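Long-range contacts in CRISPR-associated protein, Cse1 family (Acidimicrobium ferrooxidans, PDB 4H3T), which probably serves as the large Cse1 subunit of a type I-E Cascade complex, which uses CRISPR RNA to recognise invading DNA: residues A[54-58]-A[196-202]; A[171-175]-A[371-375]; A[179-184]-A[244-248]; A[260-266]-A[281-287]. The protein carries 1 engineered substitution. All blocks are in the same frame, centred on the assembly; numbering follows the deposited sequence.

The four contacts illustrate how parts of a chain distant in sequence are fastened together. Contact 1 is buried near the centre of the chain, where helix 52-68 meets segment 196-202; contacts 2, 3 and 4 lie farther out. The centres of contacts 3 and 4 are about 10 Å apart, those of contacts 2 and 4 about 14 Å. Along the sequence, contacts 1 and 2 interleave, while contacts 3 and 4 fall wholly between the two segments of contact 2. Contact 4 is the hub: its hairpin meets contact 2 through Arg-263 and Asp-175, and contact 3 through Arg-246 and Gly-286. The loop following helix 157-170, shared by contacts 2 and 3, is thereby tied to the hairpin.

Contact 1 of 4, residues A[54-58]-A[196-202]; sequences PALLR and YLAWIGF
Arg-58 reaches across to Leu-197 and Phe-202, and its length can be read as a series of changing environments. From CB, CG runs on beside the backbone N (chi1 -71°), and the chain then bends at chi3. CD comes to 3.8 Å from Phe-202 CE1, and NE lies 3.6 Å from Leu-197 CD2. That same methyl sits over one face of the guanidinium, offset toward its rim, so an apolar branch supports the flat polar group. Beyond CZ, NH2 lies 3.6 Å from Tyr-196 CE2, with the guanidinium and ring planes 28° apart. NH1 is held in a salt bridge to Asp-298 and a hydrogen bond to His-300; Asp-298 also binds the hydroxyl of Tyr-196, tying both polar tips to one carboxylate.

Phe-202 offers a ring face to Pro-54, whose CB stands 3.6 Å from the centroid of the Phe-202 ring, only 5° off its normal, a CH-pi contact. Leu-57 CD2 meets the edge of this ring, 4.2 Å from Phe-202 CZ. Helix 157-170 packs on Leu-197, while Phe-202, at the start of strand 202-206, is backbone-bonded to Thr-365 of strand 359-370, which also touches Pro-54.

Contact 2 of 4, residues A[171-175]-A[371-375]; sequences GSASD and NMSTT
Two serine hydroxyls, those of Ser-172 and Ser-174, converge on the carbonyl of Thr-374. Ser-172 OG donates to Thr-374 O at 3.3 Å from well above the carbonyl plane, and Ser-174 OG donates to Thr-374 O at 3.1 Å, tilted less and approaching from the other face. One oxygen is thus gripped on both sides. Next to it, Ala-173 N gives a nearly straight hydrogen bond of 2.8 Å to Ser-373 O, while the Ala-173 CB methyl lies 3.9 Å from Ser-373 CB.

Ser-172 OG works in both directions. With chi1 at 77° the hydroxyl stands between its own backbone N and carbonyl carbon, where it can also accept from Ser-174 N at 3.1 Å. Replacing Ser-172 by an alanine would probably leave Ser-174 N without this acceptor and Thr-374 O with one hydroxyl fewer, making the turn less firmly fixed to its neighbour. Asp-175 takes no part in this contact and forms salt bridges to Arg-167 and Arg-263.

On one side the geometry is an ST turn combined with a type I beta turn; on the other it is the type I' turn that links strands 359-370 and 375-387, with a classic beta bulge where Thr-374 and Thr-375 face Gly-370.

Contact 3 of 4, residues A[179-184]-A[244-248]; sequences AKGNPK and PTRVM
Lys-184 reaches Arg-246 directly and Asn-182 reaches it through a water, with different first torsions. In Lys-184, CG lies opposite the carbonyl carbon (chi1 -70°) and the rest of the chain is fully extended, which carries NZ to a 2.9 Å hydrogen bond with Arg-246 O, approached from above the carbonyl plane. In Asn-182, CG instead lies opposite the backbone N (chi1 173°), keeping OD1 close to the main chain ahead. There it accepts from Lys-184 N at 3.0 Å, forming an Asx turn. The water molecule donates to Asn-182 OD1 at 2.7 Å and accepts from Arg-246 N at 3.0 Å, bridging the segments.

Pro-244 packs against the type II turn formed by Ala-179 to Asn-182. Its CB lies 3.2 Å from Lys-180 O and 4.0 Å from Ala-179 CB, and its CG rests against Gly-181, where a CB would clash. Thr-245 CG2 continues the packing, 3.5 Å from Gly-181 O.

Asp-190 takes a salt bridge from Arg-246 NE and a hydrogen bond from Asn-182 ND2, and probably offsets the positive charges of Arg-246 and nearby Lys-184. These surface loops rest on strand 275-289: Ala-179 touches its Cys-284, Arg-246 packs on Ala-285, and Val-247 shares backbone hydrogen bonding with Glu-288.

Contact 4 of 4, residues A[260-266]-A[281-287]; sequences WQGRRIR and VLICAGD
Strands 263-266 and 281-285 run antiparallel, their axes 4.5 Å apart at closest approach and 165° between directions, with Arg-264/Cys-284 and Arg-266/Leu-282 as hydrogen-bonded pairs. Between these, Ile-265 and Ile-283 form a non-hydrogen-bonded pair, side by side and pointing the same way, with Ile-265 CG1 4.1 Å from Ile-283 CG2. Ile-265 CG2 also meets Val-281 CG2 at 3.8 Å.

The Arg-264 side chain, on the same face as Cys-284, bends at chi2 (-60°), bringing its guanidinium to Asp-287 beyond the last pair. There NH2 forms a salt bridge: 3.2 Å to Asp-287 OD2, with a weaker bond of 2.9 Å to Asp-287 OD1. The guanidinium and carboxylate planes stand 80° apart, so this is no flat, paired bidentate bridge. NH1 donates to Gln-261 O at 2.9 Å and also to Arg-263 O, which together fix the rotation of the group, while CA of Gly-286 lies over its face. A leucine in place of Arg-264 would probably leave Asp-287 without its charged mate here and the carbonyls of Gln-261 and Arg-263 without the NH1 donor they share.

Gln-261 O has a second donor, since Asp-287 N reaches its lone pair at 3.1 Å. Trp-260 NE1 donates to Asp-287 O at 3.0 Å, the oxygen near the indole plane but the donor high above the carbonyl plane. Asp-287 OD1 also accepts from Val-247 N. Gly-286 has no room for a CB, which would clash with Gly-262 and Arg-263. This is the open end of the antiparallel beta hairpin 263-272/275-289, locked by an arginine-aspartate bridge.

Contact 1 of 4, residues A[54-58]-A[196-202]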
loop_
_atom_site.group_PDB
_atom_site.type_symbol
_atom_site.label_atom_id
_atom_site.label_comp_id
_atom_site.label_asym_id
_atom_site.label_seq_id
_atom_site.Cartn_x
_atom_site.Cartn_y
_atom_site.Cartn_z
ATOM N N PRO A 54 -6.239 -0.189 3.134
ATOM C CA PRO A 54 -5.913 -1.635 2.973
ATOM C C PRO A 54 -6.547 -2.484 4.083
ATOM O O PRO A 54 -7.028 -3.594 3.877
ATOM C CB PRO A 54 -4.371 -1.658 3.081
ATOM C CG PRO A 54 -3.941 -0.298 2.805
ATOM C CD PRO A 54 -5.013 0.643 3.189
ATOM N N ALA A 55 -6.581 -1.947 5.292
ATOM C CA ALA A 55 -7.119 -2.687 6.446
ATOM C C ALA A 55 -8.611 -2.919 6.316
ATOM O O ALA A 55 -9.071 -4.072 6.470
ATOM C CB ALA A 55 -6.784 -1.936 7.748
ATOM N N LEU A 56 -9.342 -1.886 5.927
ATOM C CA LEU A 56 -10.800 -1.986 5.767
ATOM C C LEU A 56 -11.151 -2.776 4.490
ATOM O O LEU A 56 -12.081 -3.551 4.510
ATOM C CB LEU A 56 -11.445 -0.612 5.722
ATOM C CG LEU A 56 -11.422 0.214 7.074
ATOM C CD1 LEU A 56 -11.971 1.599 6.829
ATOM C CD2 LEU A 56 -12.122 -0.571 8.178
ATOM N N LEU A 57 -10.351 -2.663 3.438
ATOM C CA LEU A 57 -10.594 -3.421 2.191
ATOM C C LEU A 57 -10.454 -4.903 2.463
ATOM O O LEU A 57 -11.328 -5.666 2.083
ATOM C CB LEU A 57 -9.666 -2.995 1.067
ATOM C CG LEU A 57 -9.730 -3.836 -0.255
ATOM C CD1 LEU A 57 -11.103 -3.763 -0.888
ATOM C CD2 LEU A 57 -8.706 -3.388 -1.215
ATOM N N ARG A 58 -9.372 -5.314 3.154
ATOM C CA ARG A 58 -9.163 -6.721 3.486
ATOM C C ARG A 58 -10.227 -7.260 4.423
ATOM O O ARG A 58 -10.686 -8.366 4.223
ATOM C CB ARG A 58 -7.772 -6.954 4.026
ATOM C CG ARG A 58 -6.783 -6.797 2.908
ATOM C CD ARG A 58 -5.390 -6.586 3.323
ATOM N NE ARG A 58 -4.786 -7.724 4.009
ATOM C CZ ARG A 58 -3.908 -8.580 3.507
ATOM N NH1 ARG A 58 -3.632 -8.577 2.207
ATOM N NH2 ARG A 58 -3.327 -9.476 4.291
ATOM N N TYR A 196 1.299 -7.182 10.523
ATOM C CA TYR A 196 1.558 -7.830 9.246
ATOM C C TYR A 196 1.401 -6.885 8.021
ATOM O O TYR A 196 2.239 -6.920 7.129
ATOM C CB TYR A 196 0.653 -9.027 9.104
ATOM C CG TYR A 196 0.767 -9.695 7.746
ATOM C CD1 TYR A 196 1.776 -10.595 7.478
ATOM C CD2 TYR A 196 -0.074 -9.334 6.704
ATOM C CE1 TYR A 196 1.876 -11.222 6.236
ATOM C CE2 TYR A 196 0.051 -9.904 5.448
ATOM C CZ TYR A 196 0.968 -10.918 5.240
ATOM O OH TYR A 196 1.107 -11.482 3.991
ATOM N N LEU A 197 0.407 -5.991 8.018
ATOM C CA LEU A 197 0.254 -5.026 6.927
ATOM C C LEU A 197 1.337 -3.961 6.972
ATOM O O LEU A 197 1.688 -3.433 5.916
ATOM C CB LEU A 197 -1.134 -4.379 6.872
ATOM C CG LEU A 197 -2.251 -5.212 6.353
ATOM C CD1 LEU A 197 -3.519 -4.365 6.156
ATOM C CD2 LEU A 197 -1.877 -5.831 5.002
ATOM N N ALA A 198 1.864 -3.658 8.161
ATOM C CA ALA A 198 3.007 -2.744 8.303
ATOM C C ALA A 198 4.303 -3.406 7.686
ATOM O O ALA A 198 5.202 -2.702 7.251
ATOM C CB ALA A 198 3.238 -2.355 9.769
ATOM N N TRP A 199 4.392 -4.737 7.718
ATOM C CA TRP A 199 5.505 -5.492 7.184
ATOM C C TRP A 199 5.444 -5.672 5.674
ATOM O O TRP A 199 6.463 -5.590 5.010
ATOM C CB TRP A 199 5.544 -6.867 7.848
ATOM C CG TRP A 199 6.702 -7.699 7.390
ATOM C CD1 TRP A 199 8.032 -7.412 7.533
ATOM C CD2 TRP A 199 6.629 -8.985 6.755
ATOM N NE1 TRP A 199 8.779 -8.422 6.998
ATOM C CE2 TRP A 199 7.948 -9.379 6.468
ATOM C CE3 TRP A 199 5.572 -9.814 6.353
ATOM C CZ2 TRP A 199 8.244 -10.561 5.777
ATOM C CZ3 TRP A 199 5.863 -10.979 5.640
ATOM C CH2 TRP A 199 7.190 -11.360 5.396
ATOM N N ILE A 200 4.295 -6.014 5.122
ATOM C CA ILE A 200 4.241 -6.291 3.671
ATOM C C ILE A 200 4.150 -4.980 2.846
ATOM O O ILE A 200 3.694 -3.935 3.325
ATOM C CB ILE A 200 3.106 -7.261 3.227
ATOM C CG1 ILE A 200 1.688 -6.733 3.539
ATOM C CG2 ILE A 200 3.300 -8.644 3.829
ATOM C CD1 ILE A 200 0.620 -7.241 2.671
ATOM N N GLY A 201 4.539 -5.103 1.601
ATOM C CA GLY A 201 4.304 -4.101 0.570
ATOM C C GLY A 201 2.935 -4.423 -0.018
ATOM O O GLY A 201 2.776 -5.422 -0.704
ATOM N N PHE A 202 1.905 -3.602 0.271
ATOM C CA PHE A 202 0.516 -3.883 -0.177
ATOM C C PHE A 202 0.232 -3.287 -1.542
ATOM O O PHE A 202 0.638 -2.164 -1.816
ATOM C CB PHE A 202 -0.431 -3.337 0.839
ATOM C CG PHE A 202 -1.904 -3.372 0.470
ATOM C CD1 PHE A 202 -2.695 -4.475 0.778
ATOM C CD2 PHE A 202 -2.477 -2.337 -0.256
ATOM C CE1 PHE A 202 -4.040 -4.512 0.385
ATOM C CE2 PHE A 202 -3.806 -2.355 -0.589
ATOM C CZ PHE A 202 -4.579 -3.445 -0.290
#

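Contact 2 of 4, residues A[171-175]-A[371-375]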
loop_
_atom_site.group_PDB
_atom_site.type_symbol
_atom_site.label_atom_id
_atom_site.label_comp_id
_atom_site.label_asym_id
_atom_site.label_seq_id
_atom_site.Cartn_x
_atom_site.Cartn_y
_atom_site.Cartn_z
ATOM N N GLY A 171 0.095 -2.156 13.714
ATOM C CA GLY A 171 0.735 -1.769 14.960
ATOM C C GLY A 171 2.267 -1.855 14.946
ATOM O O GLY A 171 2.887 -2.444 14.060
ATOM N N SER A 172 2.902 -1.212 15.912
ATOM C CA SER A 172 4.361 -1.212 16.001
ATOM C C SER A 172 4.786 -2.052 17.232
ATOM O O SER A 172 3.927 -2.530 17.997
ATOM C CB SER A 172 4.854 0.230 16.127
ATOM O OG SER A 172 4.643 0.706 17.450
ATOM N N ALA A 173 6.116 -2.132 17.477
ATOM C CA ALA A 173 6.670 -2.829 18.642
ATOM C C ALA A 173 6.418 -2.066 19.929
ATOM O O ALA A 173 6.704 -2.606 20.995
ATOM C CB ALA A 173 8.158 -3.075 18.463
ATOM N N SER A 174 5.856 -0.831 19.861
ATOM C CA SER A 174 5.433 -0.060 21.053
ATOM C C SER A 174 4.241 -0.709 21.759
ATOM O O SER A 174 3.986 -0.356 22.899
ATOM C CB SER A 174 5.021 1.373 20.672
ATOM O OG SER A 174 6.156 2.061 20.177
ATOM N N ASP A 175 3.517 -1.645 21.133
ATOM C CA ASP A 175 2.296 -2.235 21.733
ATOM C C ASP A 175 2.688 -3.399 22.668
ATOM O O ASP A 175 2.234 -4.505 22.487
ATOM C CB ASP A 175 1.359 -2.715 20.597
ATOM C CG ASP A 175 0.885 -1.637 19.666
ATOM O OD1 ASP A 175 0.898 -0.442 20.072
ATOM O OD2 ASP A 175 0.434 -1.976 18.550
ATOM N N ASN A 371 13.748 3.223 15.447
ATOM C CA ASN A 371 13.895 3.024 16.890
ATOM C C ASN A 371 13.407 1.641 17.350
ATOM O O ASN A 371 12.485 1.539 18.170
ATOM C CB ASN A 371 13.156 4.148 17.616
ATOM C CG ASN A 371 13.634 5.513 17.159
ATOM O OD1 ASN A 371 12.910 6.285 16.529
ATOM N ND2 ASN A 371 14.892 5.783 17.362
HETATM N N MSE A 372 14.015 0.575 16.779
HETATM C CA MSE A 372 13.721 -0.817 17.101
HETATM C C MSE A 372 12.199 -1.103 16.873
HETATM O O MSE A 372 11.486 -1.610 17.754
HETATM C CB MSE A 372 14.139 -1.141 18.558
HETATM C CG MSE A 372 15.695 -1.100 18.798
HETATM SE SE MSE A 372 16.548 -2.603 17.854
HETATM C CE MSE A 372 17.293 -1.665 16.344
ATOM N N SER A 373 11.719 -0.688 15.710
ATOM C CA SER A 373 10.363 -0.917 15.243
ATOM C C SER A 373 9.274 -0.261 16.119
ATOM O O SER A 373 8.129 -0.685 16.081
ATOM C CB SER A 373 10.107 -2.418 15.109
ATOM O OG SER A 373 10.874 -2.906 14.021
ATOM N N THR A 374 9.623 0.790 16.860
ATOM C CA THR A 374 8.681 1.496 17.733
ATOM C C THR A 374 8.061 2.692 17.015
ATOM O O THR A 374 6.939 3.008 17.346
ATOM C CB THR A 374 9.337 1.964 19.040
ATOM O OG1 THR A 374 10.438 2.828 18.762
ATOM C CG2 THR A 374 9.760 0.808 19.935
ATOM N N THR A 375 8.779 3.381 16.085
ATOM C CA THR A 375 8.241 4.594 15.449
ATOM C C THR A 375 8.055 4.424 13.948
ATOM O O THR A 375 8.953 3.921 13.265
ATOM C CB THR A 375 9.161 5.790 15.731
ATOM O OG1 THR A 375 10.422 5.562 15.100
ATOM C CG2 THR A 375 9.362 6.046 17.261
#

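Contact 3 of 4, residues A[179-184]-A[244-248]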
loop_
_atom_site.group_PDB
_atom_site.type_symbol
_atom_site.label_atom_id
_atom_site.label_comp_id
_atom_site.label_asym_id
_atom_site.label_seq_id
_atom_site.Cartn_x
_atom_site.Cartn_y
_atom_site.Cartn_z
ATOM N N ALA A 179 -0.307 -8.126 29.271
ATOM C CA ALA A 179 -1.665 -8.503 29.634
ATOM C C ALA A 179 -1.628 -9.549 30.740
ATOM O O ALA A 179 -0.834 -10.509 30.687
ATOM C CB ALA A 179 -2.412 -9.050 28.430
ATOM N N LYS A 180 -2.551 -9.420 31.691
ATOM C CA LYS A 180 -2.709 -10.427 32.727
ATOM C C LYS A 180 -3.150 -11.737 32.076
ATOM O O LYS A 180 -3.986 -11.720 31.163
ATOM C CB LYS A 180 -3.760 -9.958 33.731
ATOM C CG LYS A 180 -3.944 -10.883 34.930
ATOM C CD LYS A 180 -5.058 -10.321 35.841
ATOM C CE LYS A 180 -5.025 -10.916 37.231
ATOM N NZ LYS A 180 -5.961 -10.220 38.159
ATOM N N GLY A 181 -2.548 -12.838 32.491
ATOM C CA GLY A 181 -2.842 -14.154 31.923
ATOM C C GLY A 181 -1.965 -14.525 30.733
ATOM O O GLY A 181 -2.109 -15.621 30.186
ATOM N N ASN A 182 -1.055 -13.633 30.303
ATOM C CA ASN A 182 -0.135 -13.970 29.240
ATOM C C ASN A 182 1.169 -14.402 29.938
ATOM O O ASN A 182 1.875 -13.536 30.467
ATOM C CB ASN A 182 0.072 -12.821 28.314
ATOM C CG ASN A 182 1.144 -13.059 27.283
ATOM O OD1 ASN A 182 1.661 -14.165 27.122
ATOM N ND2 ASN A 182 1.561 -12.020 26.612
ATOM N N PRO A 183 1.526 -15.688 29.915
ATOM C CA PRO A 183 2.736 -16.125 30.635
ATOM C C PRO A 183 4.048 -15.738 29.947
ATOM O O PRO A 183 5.082 -15.939 30.534
ATOM C CB PRO A 183 2.544 -17.641 30.734
ATOM C CG PRO A 183 1.828 -17.984 29.508
ATOM C CD PRO A 183 0.820 -16.860 29.348
ATOM N N LYS A 184 4.012 -15.097 28.775
ATOM C CA LYS A 184 5.224 -14.582 28.125
ATOM C C LYS A 184 5.650 -13.228 28.684
ATOM O O LYS A 184 6.735 -12.741 28.328
ATOM C CB LYS A 184 4.987 -14.406 26.629
ATOM C CG LYS A 184 4.855 -15.736 25.927
ATOM C CD LYS A 184 4.400 -15.546 24.488
ATOM C CE LYS A 184 4.227 -16.901 23.817
ATOM N NZ LYS A 184 3.806 -16.760 22.420
ATOM N N PRO A 244 -5.775 -13.475 26.503
ATOM C CA PRO A 244 -4.486 -12.758 26.577
ATOM C C PRO A 244 -3.268 -13.495 26.002
ATOM O O PRO A 244 -2.264 -12.855 25.738
ATOM C CB PRO A 244 -4.301 -12.517 28.072
ATOM C CG PRO A 244 -5.107 -13.579 28.740
ATOM C CD PRO A 244 -6.258 -13.887 27.834
ATOM N N THR A 245 -3.359 -14.810 25.761
ATOM C CA THR A 245 -2.260 -15.608 25.233
ATOM C C THR A 245 -2.187 -15.382 23.720
ATOM O O THR A 245 -3.196 -15.034 23.089
ATOM C CB THR A 245 -2.437 -17.055 25.604
ATOM O OG1 THR A 245 -3.641 -17.496 25.003
ATOM C CG2 THR A 245 -2.499 -17.259 27.114
ATOM N N ARG A 246 -1.003 -15.589 23.151
ATOM C CA ARG A 246 -0.779 -15.400 21.707
ATOM C C ARG A 246 0.199 -16.436 21.183
ATOM O O ARG A 246 0.928 -17.074 21.945
ATOM C CB ARG A 246 -0.264 -13.978 21.444
ATOM C CG ARG A 246 1.200 -13.739 21.873
ATOM C CD ARG A 246 1.483 -12.290 22.144
ATOM N NE ARG A 246 2.918 -12.001 22.239
ATOM C CZ ARG A 246 3.750 -11.736 21.244
ATOM N NH1 ARG A 246 5.020 -11.476 21.495
ATOM N NH2 ARG A 246 3.312 -11.699 19.979
ATOM N N VAL A 247 0.212 -16.599 19.888
ATOM C CA VAL A 247 1.034 -17.614 19.211
ATOM C C VAL A 247 1.577 -17.059 17.931
ATOM O O VAL A 247 1.068 -16.049 17.419
ATOM C CB VAL A 247 0.211 -18.942 18.880
ATOM C CG1 VAL A 247 -0.320 -19.647 20.130
ATOM C CG2 VAL A 247 -0.913 -18.689 17.909
HETATM N N MSE A 248 2.535 -17.785 17.363
HETATM C CA MSE A 248 2.941 -17.646 15.965
HETATM C C MSE A 248 2.207 -18.799 15.260
HETATM O O MSE A 248 2.323 -19.923 15.723
HETATM C CB MSE A 248 4.436 -17.708 15.690
HETATM C CG MSE A 248 4.679 -17.686 14.145
HETATM SE SE MSE A 248 6.482 -17.717 13.615
HETATM C CE MSE A 248 6.865 -15.848 13.993
HETATM O O HOH W 1 1.084 -16.045 25.278
#

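Contact 4 of 4, residues A[260-266]-A[281-287]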
loop_
_atom_site.group_PDB
_atom_site.type_symbol
_atom_site.label_atom_id
_atom_site.label_comp_id
_atom_site.label_asym_id
_atom_site.label_seq_id
_atom_site.Cartn_x
_atom_site.Cartn_y
_atom_site.Cartn_z
ATOM N N TRP A 260 -6.698 -10.979 10.775
ATOM C CA TRP A 260 -5.751 -11.476 11.758
ATOM C C TRP A 260 -5.757 -10.671 13.037
ATOM O O TRP A 260 -5.612 -9.451 12.994
ATOM C CB TRP A 260 -4.322 -11.455 11.147
ATOM C CG TRP A 260 -3.336 -12.290 11.880
ATOM C CD1 TRP A 260 -2.331 -11.858 12.690
ATOM C CD2 TRP A 260 -3.217 -13.710 11.805
ATOM N NE1 TRP A 260 -1.572 -12.924 13.103
ATOM C CE2 TRP A 260 -2.091 -14.077 12.572
ATOM C CE3 TRP A 260 -3.883 -14.702 11.085
ATOM C CZ2 TRP A 260 -1.611 -15.385 12.608
ATOM C CZ3 TRP A 260 -3.397 -15.994 11.117
ATOM C CH2 TRP A 260 -2.295 -16.331 11.899
ATOM N N GLN A 261 -5.909 -11.347 14.152
ATOM C CA GLN A 261 -5.801 -10.734 15.466
ATOM C C GLN A 261 -4.338 -10.643 15.828
ATOM O O GLN A 261 -3.832 -11.352 16.722
ATOM C CB GLN A 261 -6.640 -11.518 16.490
ATOM C CG GLN A 261 -8.098 -11.675 16.070
ATOM C CD GLN A 261 -8.823 -10.361 16.026
ATOM O OE1 GLN A 261 -9.222 -9.824 17.043
ATOM N NE2 GLN A 261 -8.945 -9.797 14.858
ATOM N N GLY A 262 -3.698 -9.617 15.261
ATOM C CA GLY A 262 -2.289 -9.324 15.510
ATOM C C GLY A 262 -2.029 -8.657 16.841
ATOM O O GLY A 262 -0.882 -8.574 17.279
ATOM N N ARG A 263 -3.085 -8.143 17.472
ATOM C CA ARG A 263 -3.036 -7.526 18.792
ATOM C C ARG A 263 -4.136 -8.149 19.688
ATOM O O ARG A 263 -4.871 -9.048 19.262
ATOM C CB ARG A 263 -3.197 -5.980 18.669
ATOM C CG ARG A 263 -2.048 -5.287 17.859
ATOM C CD ARG A 263 -0.821 -5.271 18.671
ATOM N NE ARG A 263 0.337 -4.636 18.013
ATOM C CZ ARG A 263 1.247 -5.246 17.253
ATOM N NH1 ARG A 263 1.113 -6.526 16.936
ATOM N NH2 ARG A 263 2.289 -4.578 16.800
ATOM N N ARG A 264 -4.080 -7.796 20.954
ATOM C CA ARG A 264 -5.071 -8.073 21.967
ATOM C C ARG A 264 -5.508 -6.704 22.490
ATOM O O ARG A 264 -4.714 -5.956 23.105
ATOM C CB ARG A 264 -4.557 -8.985 23.075
ATOM C CG ARG A 264 -4.235 -10.391 22.596
ATOM C CD ARG A 264 -5.421 -11.148 21.995
ATOM N NE ARG A 264 -5.011 -12.505 21.651
ATOM C CZ ARG A 264 -4.551 -12.916 20.489
ATOM N NH1 ARG A 264 -4.561 -12.109 19.443
ATOM N NH2 ARG A 264 -4.171 -14.185 20.330
ATOM N N ILE A 265 -6.742 -6.355 22.188
ATOM C CA ILE A 265 -7.251 -5.009 22.460
ATOM C C ILE A 265 -8.577 -5.057 23.177
ATOM O O ILE A 265 -9.414 -5.901 22.905
ATOM C CB ILE A 265 -7.375 -4.219 21.118
ATOM C CG1 ILE A 265 -6.001 -4.163 20.356
ATOM C CG2 ILE A 265 -7.940 -2.832 21.354
ATOM C CD1 ILE A 265 -6.043 -3.453 19.034
ATOM N N ARG A 266 -8.781 -4.099 24.046
ATOM C CA ARG A 266 -10.063 -3.913 24.708
ATOM C C ARG A 266 -10.376 -2.441 24.744
ATOM O O ARG A 266 -9.528 -1.644 25.229
ATOM C CB ARG A 266 -10.050 -4.503 26.132
ATOM C CG ARG A 266 -11.370 -4.303 26.883
ATOM C CD ARG A 266 -11.345 -5.060 28.188
ATOM N NE ARG A 266 -12.559 -4.790 28.947
ATOM C CZ ARG A 266 -12.777 -5.170 30.201
ATOM N NH1 ARG A 266 -11.835 -5.808 30.883
ATOM N NH2 ARG A 266 -13.932 -4.879 30.798
ATOM N N VAL A 281 -8.499 2.644 26.309
ATOM C CA VAL A 281 -8.216 1.426 25.560
ATOM C C VAL A 281 -7.010 0.694 26.209
ATOM O O VAL A 281 -6.135 1.338 26.805
ATOM C CB VAL A 281 -7.944 1.717 24.041
ATOM C CG1 VAL A 281 -6.643 2.501 23.844
ATOM C CG2 VAL A 281 -7.892 0.420 23.246
ATOM N N LEU A 282 -6.964 -0.620 26.038
ATOM C CA LEU A 282 -5.833 -1.466 26.436
ATOM C C LEU A 282 -5.351 -2.167 25.159
ATOM O O LEU A 282 -6.152 -2.788 24.455
ATOM C CB LEU A 282 -6.236 -2.452 27.536
ATOM C CG LEU A 282 -5.168 -3.475 28.016
ATOM C CD1 LEU A 282 -3.867 -2.828 28.450
ATOM C CD2 LEU A 282 -5.691 -4.280 29.169
ATOM N N ILE A 283 -4.068 -2.026 24.823
ATOM C CA ILE A 283 -3.499 -2.575 23.569
ATOM C C ILE A 283 -2.273 -3.374 23.919
ATOM O O ILE A 283 -1.305 -2.801 24.406
ATOM C CB ILE A 283 -3.131 -1.466 22.559
ATOM C CG1 ILE A 283 -4.310 -0.544 22.290
ATOM C CG2 ILE A 283 -2.617 -2.036 21.263
ATOM C CD1 ILE A 283 -3.898 0.677 21.447
ATOM N N CYS A 284 -2.306 -4.659 23.597
ATOM C CA CYS A 284 -1.300 -5.668 23.940
ATOM C C CYS A 284 -0.924 -6.452 22.726
ATOM O O CYS A 284 -1.612 -6.433 21.699
ATOM C CB CYS A 284 -1.829 -6.587 25.036
ATOM S SG CYS A 284 -2.378 -5.726 26.523
ATOM N N ALA A 285 0.150 -7.233 22.871
ATOM C CA ALA A 285 0.631 -8.073 21.776
ATOM C C ALA A 285 -0.324 -9.176 21.411
ATOM O O ALA A 285 -0.948 -9.759 22.278
ATOM C CB ALA A 285 1.960 -8.681 22.175
ATOM N N GLY A 286 -0.427 -9.480 20.131
ATOM C CA GLY A 286 -1.262 -10.601 19.681
ATOM C C GLY A 286 -0.477 -11.586 18.831
ATOM O O GLY A 286 0.735 -11.797 19.003
ATOM N N ASP A 287 -1.195 -12.271 17.955
ATOM C CA ASP A 287 -0.617 -13.342 17.202
ATOM C C ASP A 287 0.294 -12.885 16.083
ATOM O O ASP A 287 0.043 -11.902 15.413
ATOM C CB ASP A 287 -1.707 -14.230 16.584
ATOM C CG ASP A 287 -2.596 -14.954 17.567
ATOM O OD1 ASP A 287 -2.085 -15.377 18.638
ATOM O OD2 ASP A 287 -3.832 -15.067 17.288
#